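Local coordinates for probable ribosomal RNA small subunit methyltransferase from Thermus thermophilus, a protein that probably methylates 16S ribosomal RNA of the small ribosomal subunit, using S-adenosylmethionine as the methyl donor, in two crystal structures: PDB 2ZUL (chain A, 1.80 Å), residues Glu6-Leu11 and Ser287-Ala292; PDB 2ZWV (chain B, 2.00 Å), residues Glu6-Leu11 and Ser287-Ala292. One frame, after least-squares fit of the local backbone (RMSD 0.13 Å); residues are numbered along the deposited sequences.

Structure 1 (2ZUL). With SAM (S-adenosylmethionine), chain C.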
loop_
_atom_site.group_PDB
_atom_site.type_symbol
_atom_site.label_atom_id
_atom_site.label_comp_id
_atom_site.label_asym_id
_atom_site.label_seq_id
_atom_site.Cartn_x
_atom_site.Cartn_y
_atom_site.Cartn_z
ATOM N N GLU A 6 -6.220 -19.518 1.910
ATOM C CA GLU A 6 -7.254 -19.469 0.883
ATOM C C GLU A 6 -8.296 -18.415 1.242
ATOM O O GLU A 6 -8.826 -17.732 0.366
ATOM C CB GLU A 6 -7.909 -20.851 0.743
ATOM C CG GLU A 6 -8.876 -21.023 -0.433
ATOM C CD GLU A 6 -10.269 -20.487 -0.150
ATOM O OE1 GLU A 6 -10.766 -20.688 0.979
ATOM O OE2 GLU A 6 -10.875 -19.879 -1.058
ATOM N N ALA A 7 -8.578 -18.280 2.534
ATOM C CA ALA A 7 -9.558 -17.306 3.004
ATOM C C ALA A 7 -9.068 -15.883 2.758
ATOM O O ALA A 7 -9.828 -15.029 2.304
ATOM C CB ALA A 7 -9.842 -17.517 4.489
ATOM N N TYR A 8 -7.797 -15.625 3.050
ATOM C CA TYR A 8 -7.253 -14.290 2.837
ATOM C C TYR A 8 -7.269 -13.902 1.359
ATOM O O TYR A 8 -7.585 -12.763 1.011
ATOM C CB TYR A 8 -5.809 -14.187 3.336
ATOM C CG TYR A 8 -5.219 -12.833 3.022
ATOM C CD1 TYR A 8 -5.488 -11.733 3.834
ATOM C CD2 TYR A 8 -4.495 -12.624 1.846
ATOM C CE1 TYR A 8 -5.061 -10.456 3.480
ATOM C CE2 TYR A 8 -4.067 -11.349 1.481
ATOM C CZ TYR A 8 -4.357 -10.272 2.299
ATOM O OH TYR A 8 -3.983 -9.005 1.919
ATOM N N HIS A 9 -6.913 -14.845 0.493
ATOM C CA HIS A 9 -6.856 -14.577 -0.941
ATOM C C HIS A 9 -8.185 -14.678 -1.682
ATOM O O HIS A 9 -8.270 -14.325 -2.855
ATOM C CB HIS A 9 -5.834 -15.508 -1.613
ATOM C CG HIS A 9 -4.408 -15.142 -1.335
ATOM N ND1 HIS A 9 -3.884 -13.904 -1.647
ATOM C CD2 HIS A 9 -3.397 -15.848 -0.774
ATOM C CE1 HIS A 9 -2.613 -13.864 -1.285
ATOM N NE2 HIS A 9 -2.293 -15.030 -0.754
ATOM N N ARG A 10 -9.227 -15.140 -1.004
ATOM C CA ARG A 10 -10.519 -15.282 -1.663
ATOM C C ARG A 10 -11.214 -13.954 -1.960
ATOM O O ARG A 10 -11.214 -13.035 -1.140
ATOM C CB ARG A 10 -11.452 -16.169 -0.829
ATOM C CG ARG A 10 -12.837 -16.327 -1.449
ATOM C CD ARG A 10 -13.732 -17.279 -0.669
ATOM N NE ARG A 10 -13.310 -18.673 -0.789
ATOM C CZ ARG A 10 -14.064 -19.711 -0.437
ATOM N NH1 ARG A 10 -15.280 -19.512 0.056
ATOM N NH2 ARG A 10 -13.606 -20.948 -0.579
ATOM N N LEU A 11 -11.795 -13.864 -3.152
ATOM C CA LEU A 11 -12.529 -12.673 -3.560
ATOM C C LEU A 11 -13.996 -13.029 -3.365
ATOM O O LEU A 11 -14.463 -14.035 -3.896
ATOM C CB LEU A 11 -12.263 -12.352 -5.035
ATOM C CG LEU A 11 -10.804 -12.161 -5.453
ATOM C CD1 LEU A 11 -10.742 -11.754 -6.916
ATOM C CD2 LEU A 11 -10.153 -11.109 -4.579
ATOM N N SER A 287 2.519 -7.179 -5.403
ATOM C CA SER A 287 1.742 -8.361 -5.071
ATOM C C SER A 287 0.976 -8.240 -3.756
ATOM O O SER A 287 1.424 -7.568 -2.829
ATOM C CB SER A 287 2.717 -9.551 -5.005
ATOM O OG SER A 287 2.124 -10.731 -4.493
ATOM N N ASP A 288 -0.186 -8.884 -3.695
ATOM C CA ASP A 288 -1.001 -8.913 -2.483
ATOM C C ASP A 288 -0.421 -10.117 -1.751
ATOM O O ASP A 288 -0.748 -11.264 -2.067
ATOM C CB ASP A 288 -2.475 -9.151 -2.838
ATOM C CG ASP A 288 -3.371 -9.209 -1.611
ATOM O OD1 ASP A 288 -2.906 -8.865 -0.499
ATOM O OD2 ASP A 288 -4.553 -9.585 -1.763
ATOM N N VAL A 289 0.457 -9.840 -0.790
ATOM C CA VAL A 289 1.159 -10.874 -0.043
ATOM C C VAL A 289 1.883 -11.741 -1.082
ATOM O O VAL A 289 2.658 -11.205 -1.879
ATOM C CB VAL A 289 0.200 -11.714 0.848
ATOM C CG1 VAL A 289 1.004 -12.602 1.794
ATOM C CG2 VAL A 289 -0.664 -10.783 1.682
ATOM N N ASP A 290 1.630 -13.048 -1.108
ATOM C CA ASP A 290 2.315 -13.921 -2.063
ATOM C C ASP A 290 1.531 -14.224 -3.341
ATOM O O ASP A 290 1.843 -15.168 -4.067
ATOM C CB ASP A 290 2.724 -15.234 -1.372
ATOM C CG ASP A 290 1.530 -16.074 -0.940
ATOM O OD1 ASP A 290 0.478 -15.502 -0.587
ATOM O OD2 ASP A 290 1.652 -17.315 -0.938
ATOM N N GLU A 291 0.530 -13.403 -3.628
ATOM C CA GLU A 291 -0.300 -13.586 -4.821
ATOM C C GLU A 291 0.484 -13.710 -6.134
ATOM O O GLU A 291 0.127 -14.512 -6.999
ATOM C CB GLU A 291 -1.300 -12.429 -4.932
ATOM C CG GLU A 291 -2.067 -12.384 -6.246
ATOM C CD GLU A 291 -1.755 -11.140 -7.055
ATOM O OE1 GLU A 291 -0.976 -10.293 -6.572
ATOM O OE2 GLU A 291 -2.295 -11.005 -8.171
ATOM N N ALA A 292 1.554 -12.933 -6.277
ATOM C CA ALA A 292 2.355 -12.936 -7.504
ATOM C C ALA A 292 3.272 -14.136 -7.704
ATOM O O ALA A 292 3.764 -14.366 -8.811
ATOM C CB ALA A 292 3.186 -11.654 -7.580
HETATM N N SAM C . 9.904 -3.729 4.811
HETATM C CA SAM C . 9.774 -2.265 4.811
HETATM C C SAM C . 10.640 -1.678 5.927
HETATM O O SAM C . 10.825 -0.442 5.913
HETATM O OXT SAM C . 11.097 -2.478 6.773
HETATM C CB SAM C . 8.309 -1.874 5.033
HETATM C CG SAM C . 7.734 -2.010 6.290
HETATM S SD SAM C . 6.063 -1.560 6.565
HETATM C CE SAM C . 5.729 -1.586 8.313
HETATM C "C5'" SAM C . 4.903 -2.844 5.971
HETATM C "C4'" SAM C . 4.853 -2.976 4.447
HETATM O "O4'" SAM C . 3.846 -3.948 4.116
HETATM C "C3'" SAM C . 4.415 -1.659 3.798
HETATM O "O3'" SAM C . 5.244 -1.373 2.668
HETATM C "C2'" SAM C . 2.993 -1.972 3.333
HETATM O "O2'" SAM C . 2.705 -1.211 2.157
HETATM C "C1'" SAM C . 3.192 -3.436 2.947
HETATM N N9 SAM C . 1.901 -4.128 2.730
HETATM C C8 SAM C . 0.726 -3.786 3.258
HETATM N N7 SAM C . -0.211 -4.639 2.850
HETATM C C5 SAM C . 0.370 -5.534 2.058
HETATM C C6 SAM C . -0.086 -6.637 1.348
HETATM N N6 SAM C . -1.372 -6.972 1.374
HETATM N N1 SAM C . 0.790 -7.346 0.621
HETATM C C2 SAM C . 2.067 -7.007 0.572
HETATM N N3 SAM C . 2.535 -5.963 1.232
HETATM C C4 SAM C . 1.717 -5.209 1.981
HETATM O O HOH W 1 -4.685 -11.767 -3.493
#

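Structure 2 (2ZWV). With SAH (S-adenosyl-L-homocysteine), chain D.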
loop_
_atom_site.group_PDB
_atom_site.type_symbol
_atom_site.label_atom_id
_atom_site.label_comp_id
_atom_site.label_asym_id
_atom_site.label_seq_id
_atom_site.Cartn_x
_atom_site.Cartn_y
_atom_site.Cartn_z
ATOM N N GLU B 6 -6.202 -19.470 2.089
ATOM C CA GLU B 6 -7.291 -19.578 1.126
ATOM C C GLU B 6 -8.277 -18.437 1.353
ATOM O O GLU B 6 -8.662 -17.737 0.414
ATOM C CB GLU B 6 -7.995 -20.928 1.305
ATOM C CG GLU B 6 -9.009 -21.300 0.225
ATOM C CD GLU B 6 -10.242 -20.416 0.231
ATOM O OE1 GLU B 6 -10.838 -20.238 1.313
ATOM O OE2 GLU B 6 -10.617 -19.909 -0.848
ATOM N N ALA B 7 -8.670 -18.250 2.610
ATOM C CA ALA B 7 -9.616 -17.206 2.982
ATOM C C ALA B 7 -9.088 -15.793 2.733
ATOM O O ALA B 7 -9.841 -14.907 2.332
ATOM C CB ALA B 7 -10.001 -17.361 4.446
ATOM N N TYR B 8 -7.799 -15.574 2.971
ATOM C CA TYR B 8 -7.236 -14.247 2.761
ATOM C C TYR B 8 -7.236 -13.847 1.292
ATOM O O TYR B 8 -7.549 -12.705 0.950
ATOM C CB TYR B 8 -5.800 -14.156 3.277
ATOM C CG TYR B 8 -5.209 -12.796 2.988
ATOM C CD1 TYR B 8 -5.512 -11.703 3.797
ATOM C CD2 TYR B 8 -4.441 -12.575 1.842
ATOM C CE1 TYR B 8 -5.076 -10.425 3.473
ATOM C CE2 TYR B 8 -4.002 -11.295 1.504
ATOM C CZ TYR B 8 -4.325 -10.225 2.325
ATOM O OH TYR B 8 -3.918 -8.954 1.998
ATOM N N HIS B 9 -6.870 -14.791 0.431
ATOM C CA HIS B 9 -6.806 -14.537 -1.002
ATOM C C HIS B 9 -8.146 -14.686 -1.704
ATOM O O HIS B 9 -8.264 -14.388 -2.891
ATOM C CB HIS B 9 -5.792 -15.477 -1.659
ATOM C CG HIS B 9 -4.368 -15.173 -1.309
ATOM N ND1 HIS B 9 -3.742 -14.004 -1.683
ATOM C CD2 HIS B 9 -3.445 -15.890 -0.625
ATOM C CE1 HIS B 9 -2.495 -14.014 -1.248
ATOM N NE2 HIS B 9 -2.289 -15.147 -0.601
ATOM N N ARG B 10 -9.158 -15.137 -0.973
ATOM C CA ARG B 10 -10.475 -15.335 -1.562
ATOM C C ARG B 10 -11.165 -14.031 -1.949
ATOM O O ARG B 10 -11.196 -13.071 -1.174
ATOM C CB ARG B 10 -11.373 -16.133 -0.601
ATOM C CG ARG B 10 -12.812 -16.279 -1.090
ATOM C CD ARG B 10 -13.575 -17.384 -0.365
ATOM N NE ARG B 10 -13.021 -18.708 -0.644
ATOM C CZ ARG B 10 -13.712 -19.841 -0.551
ATOM N NH1 ARG B 10 -14.988 -19.813 -0.190
ATOM N NH2 ARG B 10 -13.128 -21.002 -0.815
ATOM N N LEU B 11 -11.705 -13.995 -3.163
ATOM C CA LEU B 11 -12.422 -12.819 -3.644
ATOM C C LEU B 11 -13.911 -13.093 -3.471
ATOM O O LEU B 11 -14.448 -14.032 -4.055
ATOM C CB LEU B 11 -12.115 -12.555 -5.119
ATOM C CG LEU B 11 -10.660 -12.285 -5.509
ATOM C CD1 LEU B 11 -10.604 -11.904 -6.977
ATOM C CD2 LEU B 11 -10.085 -11.171 -4.655
ATOM N N SER B 287 2.580 -7.087 -5.302
ATOM C CA SER B 287 1.761 -8.246 -4.984
ATOM C C SER B 287 1.023 -8.176 -3.655
ATOM O O SER B 287 1.485 -7.552 -2.697
ATOM C CB SER B 287 2.644 -9.507 -5.002
ATOM O OG SER B 287 1.969 -10.634 -4.469
ATOM N N ASP B 288 -0.141 -8.818 -3.620
ATOM C CA ASP B 288 -0.960 -8.892 -2.417
ATOM C C ASP B 288 -0.430 -10.126 -1.700
ATOM O O ASP B 288 -0.851 -11.250 -1.972
ATOM C CB ASP B 288 -2.438 -9.067 -2.789
ATOM C CG ASP B 288 -3.333 -9.227 -1.576
ATOM O OD1 ASP B 288 -2.920 -8.819 -0.469
ATOM O OD2 ASP B 288 -4.456 -9.748 -1.732
ATOM N N VAL B 289 0.517 -9.899 -0.797
ATOM C CA VAL B 289 1.167 -10.976 -0.069
ATOM C C VAL B 289 1.898 -11.828 -1.112
ATOM O O VAL B 289 2.724 -11.306 -1.860
ATOM C CB VAL B 289 0.156 -11.835 0.716
ATOM C CG1 VAL B 289 0.892 -12.797 1.638
ATOM C CG2 VAL B 289 -0.760 -10.934 1.530
ATOM N N ASP B 290 1.587 -13.116 -1.190
ATOM C CA ASP B 290 2.257 -13.991 -2.152
ATOM C C ASP B 290 1.426 -14.294 -3.398
ATOM O O ASP B 290 1.644 -15.305 -4.066
ATOM C CB ASP B 290 2.658 -15.304 -1.470
ATOM C CG ASP B 290 1.461 -16.114 -1.019
ATOM O OD1 ASP B 290 0.484 -15.506 -0.535
ATOM O OD2 ASP B 290 1.500 -17.357 -1.137
ATOM N N GLU B 291 0.486 -13.411 -3.716
ATOM C CA GLU B 291 -0.379 -13.580 -4.885
ATOM C C GLU B 291 0.400 -13.679 -6.198
ATOM O O GLU B 291 0.047 -14.461 -7.080
ATOM C CB GLU B 291 -1.368 -12.412 -4.959
ATOM C CG GLU B 291 -2.138 -12.290 -6.263
ATOM C CD GLU B 291 -1.708 -11.082 -7.084
ATOM O OE1 GLU B 291 -1.134 -10.137 -6.503
ATOM O OE2 GLU B 291 -1.960 -11.070 -8.306
ATOM N N ALA B 292 1.463 -12.890 -6.314
ATOM C CA ALA B 292 2.283 -12.861 -7.521
ATOM C C ALA B 292 3.185 -14.074 -7.715
ATOM O O ALA B 292 3.716 -14.289 -8.807
ATOM C CB ALA B 292 3.130 -11.597 -7.528
HETATM N N SAH D . 9.633 -3.952 5.075
HETATM C CA SAH D . 9.598 -2.482 5.058
HETATM C CB SAH D . 8.167 -1.995 5.293
HETATM C CG SAH D . 7.553 -2.195 6.524
HETATM S SD SAH D . 5.918 -1.632 6.804
HETATM C C SAH D . 10.510 -1.946 6.163
HETATM O O SAH D . 10.732 -0.710 6.165
HETATM O OXT SAH D . 10.962 -2.770 6.980
HETATM C "C5'" SAH D . 4.931 -2.997 6.090
HETATM C "C4'" SAH D . 4.984 -3.059 4.562
HETATM O "O4'" SAH D . 4.051 -4.068 4.134
HETATM C "C3'" SAH D . 4.496 -1.737 3.962
HETATM O "O3'" SAH D . 5.227 -1.445 2.768
HETATM C "C2'" SAH D . 3.046 -2.064 3.610
HETATM O "O2'" SAH D . 2.620 -1.226 2.534
HETATM C "C1'" SAH D . 3.277 -3.477 3.079
HETATM N N9 SAH D . 1.997 -4.196 2.873
HETATM C C8 SAH D . 0.827 -3.890 3.433
HETATM N N7 SAH D . -0.104 -4.745 3.010
HETATM C C5 SAH D . 0.475 -5.597 2.177
HETATM C C6 SAH D . 0.025 -6.688 1.434
HETATM N N6 SAH D . -1.255 -7.042 1.464
HETATM N N1 SAH D . 0.899 -7.357 0.675
HETATM C C2 SAH D . 2.172 -6.997 0.619
HETATM N N3 SAH D . 2.634 -5.969 1.303
HETATM C C4 SAH D . 1.815 -5.249 2.091
HETATM O O HOH W 2 -4.604 -11.741 -3.349
#

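Structure 1 (2ZUL)
Asp288 OD1 accepts two hydrogen bonds: Tyr8 OH donates to it at 2.7 Å on the syn lone pair, and N6 of the S-adenosylmethionine adenine donates at 3.1 Å. The adenine is read a second time by the backbone, Val289 N giving a hydrogen bond to SAM N1 at 2.9 Å. With CG anti to the backbone N (chi1 176°), the Tyr8 ring reaches from helix 5-9 to the loop that follows strand 283-286, an edge strand of the Rossmann-like methyltransferase sheet. Its CE2 meets Val289 CG2 at 3.5 Å. Beside it, His9 NE2 donates to Asp290 OD1 at 2.8 Å, the oxygen tilted somewhat out of the imidazole plane, while His9 CE1 sits 3.3 Å from Asp288 O. Water 1 joins His9 ND1 to Asp288 OD2. Lys24 and Arg329 form salt bridges with Asp288 OD2 and Asp290 OD2, so each carboxylate has a charged partner. Tyr8, itself in the cofactor pocket, thus probably orients the aspartate that accepts from the adenine amino group; His9 acts one step further out.

Structure 2 (2ZWV)
Two donors converge on Asp288 OD1, Tyr8 OH at 2.7 Å on the syn lone pair and N6 of S-adenosyl-L-homocysteine at 3.1 Å. A further hydrogen bond to the adenine comes from the main chain, where Val289 N lies 3.0 Å from SAH N1. The reach of the tyrosine hydroxyl follows from chi1 of 177°, which sets CG anti to the backbone N and beside the carbonyl carbon. Along the ring, Tyr8 CE2 packs on Val289 CG2 at 3.3 Å. His9 NE2 donates to Asp290 OD1 at 2.8 Å, again with the acceptor tilted somewhat out of the imidazole plane, and His9 CE1 approaches Asp288 O to 3.3 Å. Water 2 bridges His9 ND1 and Asp288 OD2. Outside the two segments, Lys24 pairs with Asp288 OD2 and Arg329 with Asp290 OD2 in salt bridges, giving both acids a cationic partner. Taken together, the bonds are consistent with an adenine-recognition site whose aspartate is oriented by Tyr8 on OD1 and by Lys24 and the His9-linked water on OD2.

Structure 1 against structure 2
The hydrogen bonds that join the two segments are kept. Tyr8(A) OH to Asp288(A) OD1 and Tyr8(B) OH to Asp288(B) OD1 both measure 2.7 Å; His9(A) NE2 to Asp290(A) OD1 and His9(B) NE2 to Asp290(B) OD1 both measure 2.8 Å. Within the loop, Ser287(A) OG links Val289(A) O and Ala292(A) N, as Ser287(B) OG links Val289(B) O and Ala292(B) N. The packing follows suit: the side chains of Tyr8(A), His9(A), Asp288(A), Val289(A) and Asp290(A) keep their place within the error in chain B, the comparable CA atoms coincide, and Tyr8(A) touches Val289(A) as Tyr8(B) touches Val289(B). Water 1 and water 2 occupy the same place. The bound group touches the same residues, Tyr8(A), Ser287(A), Asp288(A) and Val289(A) against Tyr8(B), Ser287(B), Asp288(B) and Val289(B). Asp288(A) and Val289(A), like Asp288(B) and Val289(B), bond to N6 and N1 at the adenine end, with the ribose between it and the sulfur. The difference lies in the bound group itself: S-adenosylmethionine in structure 1, S-adenosyl-L-homocysteine in structure 2; the latter ligand lacks the methyl carbon CE that SAM carries on SD, and with it the sulfonium charge.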